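Local atomic coordinates of cobalamin (Vitamin B12) biosynthesis CbiX protein (Marinobacter aquaeolei, PDB entry 3LYH), a protein that probably binds a metal ion and acts as a lyase of the CbiX chelatase family, whose members insert metal into the tetrapyrrole ring of cobalamin precursors. Residues H6-L11 and E33-A38; L11-S16 and P69-A74; E63-V68 and H93-R98. All blocks are in the same frame, centred on the assembly; numbering follows the deposited sequence.

Interaction 1: H6-L11 and E33-A38; sequences HQIILL and ESIENA
The contact belongs to the beta-alpha-beta unit built from strand 6-12, helix 18-34 and strand 38-42, at the point where the chain leaves the helix and enters the second, parallel strand. Ile35 is the first residue to drop helical geometry, and Asn37, with a positive phi of 59°, turns the backbone so that its carbonyl faces strand 6-12. Asn37 O accepts a hydrogen bond from Ile8 N at 2.8 Å, nearly straight at 161° and in the plane of the carbonyl. The same oxygen receives a CA-H...O contact, Gln7 CA to Asn37 O 3.3 Å. On the far side of the bond Ala38 CA reaches Ile8 O, also at 3.3 Å, so one N-H bond and two CA-H...O contacts hold the Ile8-Ala38 parallel bridge. Their side chains lie on one face, Ile8 CB to Ala38 CB 4.0 Å. The CD1 methyl of Ile35 reaches Ile8 CG1 more loosely. Water stitches the other end. Asn37 CG lies beside its own backbone N (chi1 -51°), and Asn37 ND2 gives its hydrogen to a water 3.0 Å away, which in turn donates to His6 O at 2.8 Å. A second water sits between His6 O and Glu36 O, 2.8 and 2.7 Å from them. On the sheet face of Ile8 and Leu10, helix 18-34 covers Leu10 and Ala38, while Leu121 of the second subunit packs on Ile8 and Ile35. The face of Gln7 and Ile9 lies against helix 50-59, and strand 64-69 runs alongside as the next neighbour.

Interaction 2: L11-S16 and P69-A74; sequences LAHGSS and PLFLAA
Strand 6-12 and the end of strand 64-69 run parallel, with Leu11 and Pro69 bridged at a CA-CA distance of 4.7 Å and Leu70 N donating to Leu11 O at 2.7 Å. The N-H points almost straight at the oxygen (165°), although the donor stands above the carbonyl plane and not on a lone pair. Just beyond, segment 69-74 leaves the sheet through an inverse gamma turn centred on Leu70, closed by a weak bond from Phe71 N to Pro69 O of 3.0 Å. The contact sits where two central strands of the parallel sheet give way to loops at their C-terminal ends, the side that carries active sites in such alpha/beta folds. Leu70 O turns to a water, 2.9 Å away, which also accepts from His13 N at 3.2 Å. This water lies over the centre of the Phe71 ring, 3.5 Å above its plane. Phe71, its CG beside the backbone N, directs the CE2-CZ end of the ring edge at one face of the His13 imidazole: an offset edge-to-face pair with centroids 5.1 Å apart and planes at 78°, closest at Phe71 CE2 to His13 CD2, 3.4 Å. An alanine in place of Phe71 would probably leave the imidazole without this support and the bridging water without its aromatic floor. His13 opens the His-Gly-Ser run, and its ND1 is hydrogen-bonded to Glu44, a carboxylate likely to raise the basicity of the ring. Met43 packs against His13 and Phe71, and Leu70 meets Ile113 of the second subunit.

Interaction 3: E63-V68 and H93-R98; sequences EQFTVV and HGVTIR
Four backbone hydrogen bonds form a parallel ladder between strand 64-69 and strand 96-99. Thr96 N gives to Glu63 O at 3.1 Å, almost perfectly straight (174°); Phe65 N gives to Thr96 O at 2.9 Å, the most bent of the set (148°). Arg98 N to Phe65 O at 3.0 Å and Val67 N to Arg98 O at 2.9 Å complete it. Next come the side chains of Thr66 and Arg98, side by side and pointing the same way. Thr66 CG2 rests over one face of the guanidinium, 3.6 Å from Arg98 NH2, which is hydrogen-bonded to Ser124 and salt-bridged to Glu120, both of the second subunit. Thr66 OG1 is hydrogen-bonded to His6 NE2 and to the same Ser124. On this face Gln64 lies alongside Thr96. The opposite face is apolar: Phe65 CE1 meets Val95 CG1 at 3.7 Å, Ile97 CG1 lies against Phe65 CB, and Ile97 CG2 presses on Val67 CG2 at 3.5 Å, tighter than ordinary carbon contact. Helix 50-59 packs on Phe65, helix 78-93 on Ile97. The chemistry thus divides by face: hydrocarbon seals the sheet to its helices, while Thr66 and Arg98 opposite reach the partner subunit.

All three contacts belong to one parallel sheet, ordered 38-42, 6-12, 64-69, 96-99. Interaction 1 attaches the strand at one edge and interaction 3 the strand at the other, both lying farther from the middle of the chain than interaction 2, which joins the central pair at its C-terminal end. All are partly buried: interactions 1 and 2 have no exposed residue among those that touch, whereas interaction 3 mixes five buried residues with three exposed ones. Interaction 3, a full strand ladder, buries nearly twice the surface of either other contact, which rely on one direct bond plus water. Interactions 1 and 2 share Leu11, His6 ties interaction 1 to interaction 3, and all three touch the second subunit.

Interaction 1: H6-L11 and E33-A38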
ATOM      1  N   HIS B   6      18.464 -15.384  -8.014  1.00 27.32           N
ATOM      2  CA  HIS B   6      18.023 -14.012  -8.175  1.00 23.81           C
ATOM      3  C   HIS B   6      17.386 -13.525  -6.881  1.00 23.92           C
ATOM      4  O   HIS B   6      16.379 -14.088  -6.386  1.00 24.17           O
ATOM      5  CB  HIS B   6      17.035 -13.935  -9.313  1.00 25.66           C
ATOM      6  CG  HIS B   6      16.840 -12.556  -9.834  1.00 33.28           C
ATOM      7  ND1 HIS B   6      17.516 -12.087 -10.942  1.00 41.05           N
ATOM      8  CD2 HIS B   6      16.076 -11.533  -9.389  1.00 22.17           C
ATOM      9  CE1 HIS B   6      17.162 -10.831 -11.158  1.00 42.98           C
ATOM     10  NE2 HIS B   6      16.276 -10.483 -10.241  1.00 30.26           N
ATOM     11  N   GLN B   7      17.983 -12.485  -6.313  1.00 16.53           N
ATOM     12  CA  GLN B   7      17.530 -11.978  -5.010  1.00 14.15           C
ATOM     13  C   GLN B   7      16.422 -10.994  -5.237  1.00 12.83           C
ATOM     14  O   GLN B   7      16.585 -10.074  -6.017  1.00 15.67           O
ATOM     15  CB  GLN B   7      18.669 -11.264  -4.283  1.00 15.86           C
ATOM     16  CG  GLN B   7      18.274 -10.616  -2.939  1.00 14.02           C
ATOM     17  CD  GLN B   7      18.078 -11.603  -1.775  1.00 17.53           C
ATOM     18  OE1 GLN B   7      17.180 -11.413  -0.918  1.00 19.34           O
ATOM     19  NE2 GLN B   7      18.929 -12.614  -1.708  1.00 13.25           N
ATOM     20  N   ILE B   8      15.304 -11.177  -4.549  1.00 12.29           N
ATOM     21  CA  ILE B   8      14.247 -10.182  -4.497  1.00 11.86           C
ATOM     22  C   ILE B   8      14.450  -9.346  -3.231  1.00 12.08           C
ATOM     23  O   ILE B   8      14.649  -9.869  -2.143  1.00 11.94           O
ATOM     24  CB  ILE B   8      12.861 -10.848  -4.437  1.00 13.36           C
ATOM     25  CG1 ILE B   8      12.525 -11.529  -5.769  1.00 12.12           C
ATOM     26  CG2 ILE B   8      11.768  -9.836  -4.029  1.00 14.39           C
ATOM     27  CD1 ILE B   8      12.073 -10.510  -6.871  1.00 15.05           C
ATOM     28  N   ILE B   9      14.408  -8.032  -3.400  1.00 11.21           N
ATOM     29  CA  ILE B   9      14.397  -7.079  -2.302  1.00 11.32           C
ATOM     30  C   ILE B   9      13.060  -6.363  -2.342  1.00  9.54           C
ATOM     31  O   ILE B   9      12.768  -5.644  -3.318  1.00 11.96           O
ATOM     32  CB  ILE B   9      15.552  -6.059  -2.384  1.00 10.33           C
ATOM     33  CG1 ILE B   9      16.862  -6.811  -2.400  1.00 13.06           C
ATOM     34  CG2 ILE B   9      15.532  -5.134  -1.143  1.00 16.94           C
ATOM     35  CD1 ILE B   9      18.127  -5.942  -2.568  1.00 17.38           C
ATOM     36  N   LEU B  10      12.263  -6.553  -1.299  1.00  9.23           N
ATOM     37  CA  LEU B  10      10.999  -5.815  -1.109  1.00  8.43           C
ATOM     38  C   LEU B  10      11.365  -4.535  -0.430  1.00 11.25           C
ATOM     39  O   LEU B  10      11.881  -4.576   0.681  1.00 13.47           O
ATOM     40  CB  LEU B  10       9.972  -6.586  -0.298  1.00  8.81           C
ATOM     41  CG  LEU B  10       9.572  -7.946  -0.837  1.00 11.61           C
ATOM     42  CD1 LEU B  10       8.540  -8.673   0.034  1.00 14.35           C
ATOM     43  CD2 LEU B  10       9.123  -7.883  -2.251  1.00 22.96           C
ATOM     44  N   LEU B  11      11.133  -3.401  -1.092  1.00  9.95           N
ATOM     45  CA  LEU B  11      11.634  -2.109  -0.607  1.00  8.75           C
ATOM     46  C   LEU B  11      10.528  -1.257  -0.045  1.00  8.99           C
ATOM     47  O   LEU B  11       9.618  -0.892  -0.764  1.00 13.34           O
ATOM     48  CB  LEU B  11      12.389  -1.329  -1.680  1.00 10.03           C
ATOM     49  CG  LEU B  11      13.109  -0.058  -1.202  1.00 14.68           C
ATOM     50  CD1 LEU B  11      14.200  -0.413  -0.268  1.00 12.99           C
ATOM     51  CD2 LEU B  11      13.653   0.736  -2.418  1.00 15.56           C
ATOM     52  N   GLU B  33       9.130 -15.967   3.454  1.00  9.07           N
ATOM     53  CA  GLU B  33       9.100 -17.334   3.972  1.00  7.06           C
ATOM     54  C   GLU B  33       8.815 -18.377   2.890  1.00  9.75           C
ATOM     55  O   GLU B  33       9.136 -19.552   3.089  1.00  9.70           O
ATOM     56  CB  GLU B  33       8.073 -17.452   5.082  1.00  9.58           C
ATOM     57  CG  GLU B  33       8.468 -16.630   6.372  1.00 14.01           C
ATOM     58  CD  GLU B  33       9.925 -16.911   6.845  1.00 21.26           C
ATOM     59  OE1 GLU B  33      10.343 -18.089   6.994  1.00 19.42           O
ATOM     60  OE2 GLU B  33      10.660 -15.931   7.061  1.00 28.68           O
ATOM     61  N   SER B  34       8.191 -17.953   1.790  1.00 10.04           N
ATOM     62  CA  SER B  34       7.743 -18.869   0.718  1.00  8.26           C
ATOM     63  C   SER B  34       8.661 -19.045  -0.455  1.00 12.88           C
ATOM     64  O   SER B  34       8.558 -20.057  -1.163  1.00 11.63           O
ATOM     65  CB  SER B  34       6.382 -18.466   0.159  1.00  8.17           C
ATOM     66  OG  SER B  34       5.374 -18.473   1.138  1.00 10.03           O
ATOM     67  N   ILE B  35       9.519 -18.056  -0.695  1.00 11.79           N
ATOM     68  CA  ILE B  35      10.454 -18.205  -1.798  0.70 12.73           C
ATOM     69  C   ILE B  35      11.846 -17.948  -1.320  1.00 14.87           C
ATOM     70  O   ILE B  35      12.099 -17.338  -0.262  1.00 14.61           O
ATOM     71  CB  ILE B  35      10.088 -17.391  -3.076  0.70 15.80           C
ATOM     72  CG1 ILE B  35      10.262 -15.895  -2.853  0.70 11.72           C
ATOM     73  CG2 ILE B  35       8.670 -17.718  -3.521  0.70 17.95           C
ATOM     74  CD1 ILE B  35      10.345 -15.083  -4.148  0.70 14.85           C
ATOM     75  N   GLU B  36      12.767 -18.558  -2.031  1.00 11.42           N
ATOM     76  CA  GLU B  36      14.160 -18.399  -1.702  1.00 11.81           C
ATOM     77  C   GLU B  36      14.689 -17.031  -2.096  1.00 11.54           C
ATOM     78  O   GLU B  36      14.203 -16.395  -3.046  1.00 11.50           O
ATOM     79  CB  GLU B  36      14.991 -19.505  -2.338  1.00 12.46           C
ATOM     80  CG  GLU B  36      14.617 -20.919  -1.893  1.00 16.22           C
ATOM     81  CD  GLU B  36      14.741 -21.109  -0.395  1.00 19.61           C
ATOM     82  OE1 GLU B  36      15.764 -20.673   0.186  1.00 24.32           O
ATOM     83  OE2 GLU B  36      13.831 -21.675   0.225  1.00 18.72           O
ATOM     84  N   ASN B  37      15.663 -16.540  -1.330  1.00 12.16           N
ATOM     85  CA  ASN B  37      16.411 -15.321  -1.705  1.00 14.73           C
ATOM     86  C   ASN B  37      15.496 -14.111  -1.858  1.00 12.39           C
ATOM     87  O   ASN B  37      15.496 -13.421  -2.901  1.00 15.13           O
ATOM     88  CB  ASN B  37      17.225 -15.539  -2.966  1.00 13.64           C
ATOM     89  CG  ASN B  37      18.095 -16.789  -2.873  1.00 16.46           C
ATOM     90  OD1 ASN B  37      18.831 -16.950  -1.901  1.00 18.44           O
ATOM     91  ND2 ASN B  37      17.971 -17.703  -3.859  1.00 22.74           N
ATOM     92  N   ALA B  38      14.666 -13.898  -0.837  1.00 11.30           N
ATOM     93  CA  ALA B  38      13.788 -12.731  -0.788  1.00 12.00           C
ATOM     94  C   ALA B  38      13.888 -12.084   0.598  1.00 11.55           C
ATOM     95  O   ALA B  38      13.945 -12.776   1.591  1.00 14.42           O
ATOM     96  CB  ALA B  38      12.313 -13.120  -1.202  1.00 12.36           C
TER
HETATM   97  O   HOH W   1      16.252 -16.924  -6.196  1.00 19.16           O
HETATM   98  O   HOH W   2      13.928 -14.856  -5.298  1.00 20.85           O

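Interaction 2: L11-S16 and P69-A74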
ATOM      1  N   LEU B  11      11.133  -3.401  -1.092  1.00  9.95           N
ATOM      2  CA  LEU B  11      11.634  -2.109  -0.607  1.00  8.75           C
ATOM      3  C   LEU B  11      10.528  -1.257  -0.045  1.00  8.99           C
ATOM      4  O   LEU B  11       9.618  -0.892  -0.764  1.00 13.34           O
ATOM      5  CB  LEU B  11      12.389  -1.329  -1.680  1.00 10.03           C
ATOM      6  CG  LEU B  11      13.109  -0.058  -1.202  1.00 14.68           C
ATOM      7  CD1 LEU B  11      14.200  -0.413  -0.268  1.00 12.99           C
ATOM      8  CD2 LEU B  11      13.653   0.736  -2.418  1.00 15.56           C
ATOM      9  N   ALA B  12      10.676  -0.917   1.258  1.00 11.82           N
ATOM     10  CA  ALA B  12       9.685  -0.053   1.974  1.00 13.94           C
ATOM     11  C   ALA B  12      10.340   1.278   2.414  1.00 14.76           C
ATOM     12  O   ALA B  12      11.553   1.341   2.524  1.00 15.25           O
ATOM     13  CB  ALA B  12       9.132  -0.823   3.232  1.00 13.28           C
ATOM     14  N   HIS B  13       9.573   2.340   2.688  1.00 15.58           N
ATOM     15  CA  HIS B  13      10.092   3.405   3.624  1.00 17.59           C
ATOM     16  C   HIS B  13      10.207   2.891   5.030  1.00 16.52           C
ATOM     17  O   HIS B  13       9.306   2.191   5.504  1.00 21.52           O
ATOM     18  CB  HIS B  13       9.137   4.604   3.704  1.00 21.41           C
ATOM     19  CG  HIS B  13       9.340   5.618   2.644  1.00 18.86           C
ATOM     20  ND1 HIS B  13      10.586   6.112   2.319  1.00 26.17           N
ATOM     21  CD2 HIS B  13       8.458   6.244   1.826  1.00 24.44           C
ATOM     22  CE1 HIS B  13      10.467   6.973   1.324  1.00 29.36           C
ATOM     23  NE2 HIS B  13       9.187   7.070   1.006  1.00 31.38           N
ATOM     24  N   GLY B  14      11.259   3.296   5.735  1.00 16.39           N
ATOM     25  CA  GLY B  14      11.439   2.966   7.148  1.00 17.67           C
ATOM     26  C   GLY B  14      10.913   4.072   8.045  1.00 17.18           C
ATOM     27  O   GLY B  14      10.466   5.116   7.587  1.00 23.97           O
ATOM     28  N   SER B  15      11.024   3.838   9.335  1.00 19.97           N
ATOM     29  CA  SER B  15      10.489   4.749  10.312  1.00 15.76           C
ATOM     30  C   SER B  15      11.068   4.287  11.602  1.00 19.09           C
ATOM     31  O   SER B  15      11.437   3.109  11.746  1.00 22.35           O
ATOM     32  CB  SER B  15       8.958   4.669  10.322  1.00 21.38           C
ATOM     33  OG  SER B  15       8.411   5.562  11.291  1.00 19.10           O
ATOM     34  N   SER B  16      11.165   5.203  12.550  1.00 18.21           N
ATOM     35  CA  SER B  16      11.380   4.813  13.926  1.00 18.85           C
ATOM     36  C   SER B  16      10.085   4.264  14.553  1.00 14.96           C
ATOM     37  O   SER B  16      10.142   3.689  15.630  1.00 19.42           O
ATOM     38  CB  SER B  16      11.917   5.992  14.748  1.00 19.33           C
ATOM     39  OG  SER B  16      10.986   7.053  14.702  1.00 24.18           O
ATOM     40  N   PRO B  69       9.275  -2.319  -5.228  1.00  8.43           N
ATOM     41  CA  PRO B  69       8.831  -1.309  -4.251  1.00 10.48           C
ATOM     42  C   PRO B  69       7.501  -1.638  -3.596  1.00 12.15           C
ATOM     43  O   PRO B  69       6.502  -1.852  -4.277  1.00 10.54           O
ATOM     44  CB  PRO B  69       8.777  -0.019  -5.060  1.00 11.74           C
ATOM     45  CG  PRO B  69       9.587  -0.258  -6.260  1.00 14.38           C
ATOM     46  CD  PRO B  69       9.376  -1.728  -6.559  1.00 12.48           C
ATOM     47  N   LEU B  70       7.469  -1.673  -2.269  1.00 11.31           N
ATOM     48  CA  LEU B  70       6.254  -1.921  -1.483  1.00 11.81           C
ATOM     49  C   LEU B  70       5.524  -0.590  -1.267  1.00 12.46           C
ATOM     50  O   LEU B  70       5.454  -0.020  -0.154  1.00 11.56           O
ATOM     51  CB  LEU B  70       6.535  -2.594  -0.144  1.00 14.41           C
ATOM     52  CG  LEU B  70       7.065  -4.004  -0.191  1.00 15.68           C
ATOM     53  CD1 LEU B  70       7.193  -4.574   1.225  1.00 16.15           C
ATOM     54  CD2 LEU B  70       6.240  -4.928  -1.123  1.00 18.61           C
ATOM     55  N   PHE B  71       5.086  -0.055  -2.382  1.00 11.18           N
ATOM     56  CA  PHE B  71       4.434   1.275  -2.495  1.00 14.82           C
ATOM     57  C   PHE B  71       3.199   1.107  -3.357  1.00 13.59           C
ATOM     58  O   PHE B  71       3.231   0.474  -4.437  1.00 13.84           O
ATOM     59  CB  PHE B  71       5.348   2.316  -3.158  1.00 14.13           C
ATOM     60  CG  PHE B  71       6.486   2.745  -2.312  1.00 15.35           C
ATOM     61  CD1 PHE B  71       7.616   1.981  -2.191  1.00 13.86           C
ATOM     62  CD2 PHE B  71       6.422   3.951  -1.609  1.00 30.25           C
ATOM     63  CE1 PHE B  71       8.678   2.374  -1.409  1.00 16.12           C
ATOM     64  CE2 PHE B  71       7.471   4.350  -0.816  1.00 31.95           C
ATOM     65  CZ  PHE B  71       8.612   3.547  -0.716  1.00 26.83           C
ATOM     66  N   LEU B  72       2.093   1.717  -2.915  1.00 12.31           N
ATOM     67  CA  LEU B  72       0.895   1.758  -3.755  1.00 11.12           C
ATOM     68  C   LEU B  72       1.015   2.724  -4.911  1.00 13.81           C
ATOM     69  O   LEU B  72       0.394   2.509  -5.957  1.00 17.40           O
ATOM     70  CB  LEU B  72      -0.318   2.101  -2.889  1.00 11.53           C
ATOM     71  CG  LEU B  72      -0.672   1.085  -1.804  1.00 11.37           C
ATOM     72  CD1 LEU B  72      -1.803   1.627  -0.941  1.00 14.88           C
ATOM     73  CD2 LEU B  72      -1.124  -0.222  -2.433  1.00 17.14           C
ATOM     74  N   ALA B  73       1.745   3.813  -4.700  1.00 13.58           N
ATOM     75  CA  ALA B  73       2.049   4.717  -5.780  1.00 15.02           C
ATOM     76  C   ALA B  73       3.373   5.365  -5.459  1.00 19.27           C
ATOM     77  O   ALA B  73       3.681   5.603  -4.277  1.00 20.52           O
ATOM     78  CB  ALA B  73       0.966   5.777  -5.959  1.00 16.70           C
ATOM     79  N   ALA B  74       4.100   5.664  -6.523  1.00 19.73           N
ATOM     80  CA  ALA B  74       5.396   6.314  -6.394  1.00 26.00           C
ATOM     81  C   ALA B  74       5.205   7.804  -6.147  1.00 29.61           C
ATOM     82  O   ALA B  74       4.320   8.428  -6.724  1.00 24.04           O
ATOM     83  CB  ALA B  74       6.204   6.091  -7.617  1.00 26.68           C
TER
HETATM   84  O   HOH W   3       6.567   1.843   1.727  1.00 27.11           O

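Interaction 3: E63-V68 and H93-R98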
ATOM      1  N   GLU B  63      24.530 -12.110  -7.380  1.00 18.18           N
ATOM      2  CA  GLU B  63      24.949 -10.985  -8.180  1.00 17.62           C
ATOM      3  C   GLU B  63      23.792 -10.253  -8.879  1.00 17.74           C
ATOM      4  O   GLU B  63      24.043  -9.159  -9.371  1.00 18.86           O
ATOM      5  CB  GLU B  63      25.983 -11.442  -9.222  1.00 21.98           C
ATOM      6  CG  GLU B  63      27.144 -12.241  -8.619  1.00 28.00           C
ATOM      7  CD  GLU B  63      28.024 -11.442  -7.645  1.00 37.89           C
ATOM      8  OE1 GLU B  63      28.062 -10.196  -7.715  1.00 47.26           O
ATOM      9  OE2 GLU B  63      28.715 -12.081  -6.814  1.00 50.06           O
ATOM     10  N   GLN B  64      22.595 -10.869  -8.940  1.00 15.79           N
ATOM     11  CA  GLN B  64      21.440 -10.359  -9.710  1.00 15.82           C
ATOM     12  C   GLN B  64      20.305 -10.114  -8.714  1.00 14.08           C
ATOM     13  O   GLN B  64      19.978 -10.989  -7.892  1.00 14.78           O
ATOM     14  CB  GLN B  64      20.964 -11.367 -10.762  1.00 16.17           C
ATOM     15  CG  GLN B  64      21.989 -11.681 -11.874  1.00 22.96           C
ATOM     16  CD  GLN B  64      22.164 -10.559 -12.870  1.00 33.60           C
ATOM     17  OE1 GLN B  64      21.263  -9.732 -13.065  1.00 36.46           O
ATOM     18  NE2 GLN B  64      23.333 -10.527 -13.524  1.00 36.34           N
ATOM     19  N   PHE B  65      19.741  -8.908  -8.772  1.00 14.97           N
ATOM     20  CA  PHE B  65      18.717  -8.461  -7.841  1.00 13.15           C
ATOM     21  C   PHE B  65      17.562  -7.854  -8.605  1.00 14.57           C
ATOM     22  O   PHE B  65      17.762  -7.317  -9.690  1.00 14.26           O
ATOM     23  CB  PHE B  65      19.283  -7.383  -6.891  1.00 13.87           C
ATOM     24  CG  PHE B  65      20.406  -7.874  -6.029  1.00 10.86           C
ATOM     25  CD1 PHE B  65      21.696  -7.988  -6.552  1.00 14.69           C
ATOM     26  CD2 PHE B  65      20.218  -8.137  -4.675  1.00 11.80           C
ATOM     27  CE1 PHE B  65      22.756  -8.468  -5.749  1.00 17.55           C
ATOM     28  CE2 PHE B  65      21.244  -8.590  -3.868  1.00 12.49           C
ATOM     29  CZ  PHE B  65      22.537  -8.746  -4.397  1.00 15.34           C
ATOM     30  N   THR B  66      16.379  -7.919  -8.010  1.00 13.35           N
ATOM     31  CA  THR B  66      15.219  -7.145  -8.453  1.00 11.87           C
ATOM     32  C   THR B  66      14.624  -6.511  -7.201  1.00 12.52           C
ATOM     33  O   THR B  66      14.322  -7.208  -6.243  1.00 14.28           O
ATOM     34  CB  THR B  66      14.173  -7.982  -9.199  1.00 16.52           C
ATOM     35  OG1 THR B  66      14.794  -8.523 -10.386  1.00 18.05           O
ATOM     36  CG2 THR B  66      12.930  -7.154  -9.585  1.00 16.81           C
ATOM     37  N   VAL B  67      14.550  -5.187  -7.230  1.00 12.97           N
ATOM     38  CA  VAL B  67      13.861  -4.373  -6.207  1.00 11.79           C
ATOM     39  C   VAL B  67      12.420  -4.222  -6.584  1.00 11.77           C
ATOM     40  O   VAL B  67      12.104  -3.711  -7.676  1.00 12.87           O
ATOM     41  CB  VAL B  67      14.538  -3.004  -6.052  1.00 13.89           C
ATOM     42  CG1 VAL B  67      13.767  -2.108  -5.090  1.00 13.09           C
ATOM     43  CG2 VAL B  67      15.999  -3.173  -5.538  1.00 13.65           C
ATOM     44  N   VAL B  68      11.553  -4.699  -5.693  1.00 12.16           N
ATOM     45  CA  VAL B  68      10.075  -4.593  -5.832  1.00 11.26           C
ATOM     46  C   VAL B  68       9.620  -3.553  -4.771  1.00  8.89           C
ATOM     47  O   VAL B  68       9.596  -3.868  -3.563  1.00 10.20           O
ATOM     48  CB  VAL B  68       9.351  -5.920  -5.580  1.00 10.51           C
ATOM     49  CG1 VAL B  68       7.834  -5.755  -5.745  1.00 10.81           C
ATOM     50  CG2 VAL B  68       9.852  -7.023  -6.526  1.00 15.71           C
ATOM     51  N   HIS B  93      29.031  -2.418  -5.146  1.00 26.46           N
ATOM     52  CA  HIS B  93      29.072  -3.870  -4.949  1.00 25.84           C
ATOM     53  C   HIS B  93      29.317  -4.690  -6.218  1.00 23.16           C
ATOM     54  O   HIS B  93      29.448  -5.899  -6.111  1.00 27.63           O
ATOM     55  CB  HIS B  93      27.799  -4.334  -4.219  1.00 27.02           C
ATOM     56  CG  HIS B  93      27.633  -3.715  -2.866  1.00 30.50           C
ATOM     57  ND1 HIS B  93      28.456  -4.021  -1.802  1.00 27.88           N
ATOM     58  CD2 HIS B  93      26.749  -2.796  -2.403  1.00 27.30           C
ATOM     59  CE1 HIS B  93      28.081  -3.325  -0.744  1.00 33.47           C
ATOM     60  NE2 HIS B  93      27.048  -2.574  -1.081  1.00 28.12           N
ATOM     61  N   GLY B  94      29.404  -4.069  -7.393  1.00 20.53           N
ATOM     62  CA  GLY B  94      29.540  -4.812  -8.657  1.00 19.69           C
ATOM     63  C   GLY B  94      28.419  -5.832  -8.922  1.00 20.35           C
ATOM     64  O   GLY B  94      28.660  -7.007  -9.241  1.00 20.04           O
ATOM     65  N   VAL B  95      27.184  -5.371  -8.788  1.00 17.26           N
ATOM     66  CA  VAL B  95      25.993  -6.180  -9.039  1.00 17.20           C
ATOM     67  C   VAL B  95      25.074  -5.474 -10.032  1.00 15.40           C
ATOM     68  O   VAL B  95      25.301  -4.303 -10.354  1.00 15.61           O
ATOM     69  CB  VAL B  95      25.234  -6.466  -7.723  1.00 16.02           C
ATOM     70  CG1 VAL B  95      26.138  -7.331  -6.771  1.00 19.24           C
ATOM     71  CG2 VAL B  95      24.817  -5.184  -7.031  1.00 17.46           C
ATOM     72  N   THR B  96      24.092  -6.234 -10.510  1.00 14.81           N
ATOM     73  CA  THR B  96      23.030  -5.799 -11.427  1.00 16.30           C
ATOM     74  C   THR B  96      21.696  -5.834 -10.655  1.00 14.18           C
ATOM     75  O   THR B  96      21.328  -6.871 -10.088  1.00 14.42           O
ATOM     76  CB  THR B  96      22.949  -6.684 -12.664  1.00 21.68           C
ATOM     77  OG1 THR B  96      24.230  -6.685 -13.306  1.00 23.87           O
ATOM     78  CG2 THR B  96      21.900  -6.159 -13.677  1.00 23.34           C
ATOM     79  N   ILE B  97      21.012  -4.695 -10.616  1.00 14.24           N
ATOM     80  CA  ILE B  97      19.757  -4.541  -9.877  1.00 12.78           C
ATOM     81  C   ILE B  97      18.704  -3.933 -10.790  1.00 16.11           C
ATOM     82  O   ILE B  97      18.857  -2.786 -11.211  1.00 16.97           O
ATOM     83  CB  ILE B  97      19.925  -3.646  -8.622  1.00 12.94           C
ATOM     84  CG1 ILE B  97      21.118  -4.076  -7.787  1.00 12.78           C
ATOM     85  CG2 ILE B  97      18.598  -3.521  -7.786  1.00 12.40           C
ATOM     86  CD1 ILE B  97      21.531  -3.038  -6.701  1.00 15.80           C
ATOM     87  N   ARG B  98      17.664  -4.715 -11.092  1.00 13.45           N
ATOM     88  CA  ARG B  98      16.509  -4.233 -11.815  1.00 15.48           C
ATOM     89  C   ARG B  98      15.554  -3.581 -10.823  1.00 15.00           C
ATOM     90  O   ARG B  98      15.362  -4.088  -9.738  1.00 13.82           O
ATOM     91  CB  ARG B  98      15.800  -5.372 -12.521  1.00 16.49           C
ATOM     92  CG  ARG B  98      14.605  -4.924 -13.310  1.00 18.18           C
ATOM     93  CD  ARG B  98      14.091  -6.004 -14.279  1.00 22.70           C
ATOM     94  NE  ARG B  98      13.310  -7.059 -13.638  1.00 29.54           N
ATOM     95  CZ  ARG B  98      12.008  -6.971 -13.316  1.00 29.20           C
ATOM     96  NH1 ARG B  98      11.300  -5.855 -13.551  1.00 25.46           N
ATOM     97  NH2 ARG B  98      11.408  -8.015 -12.758  1.00 28.43           N
TER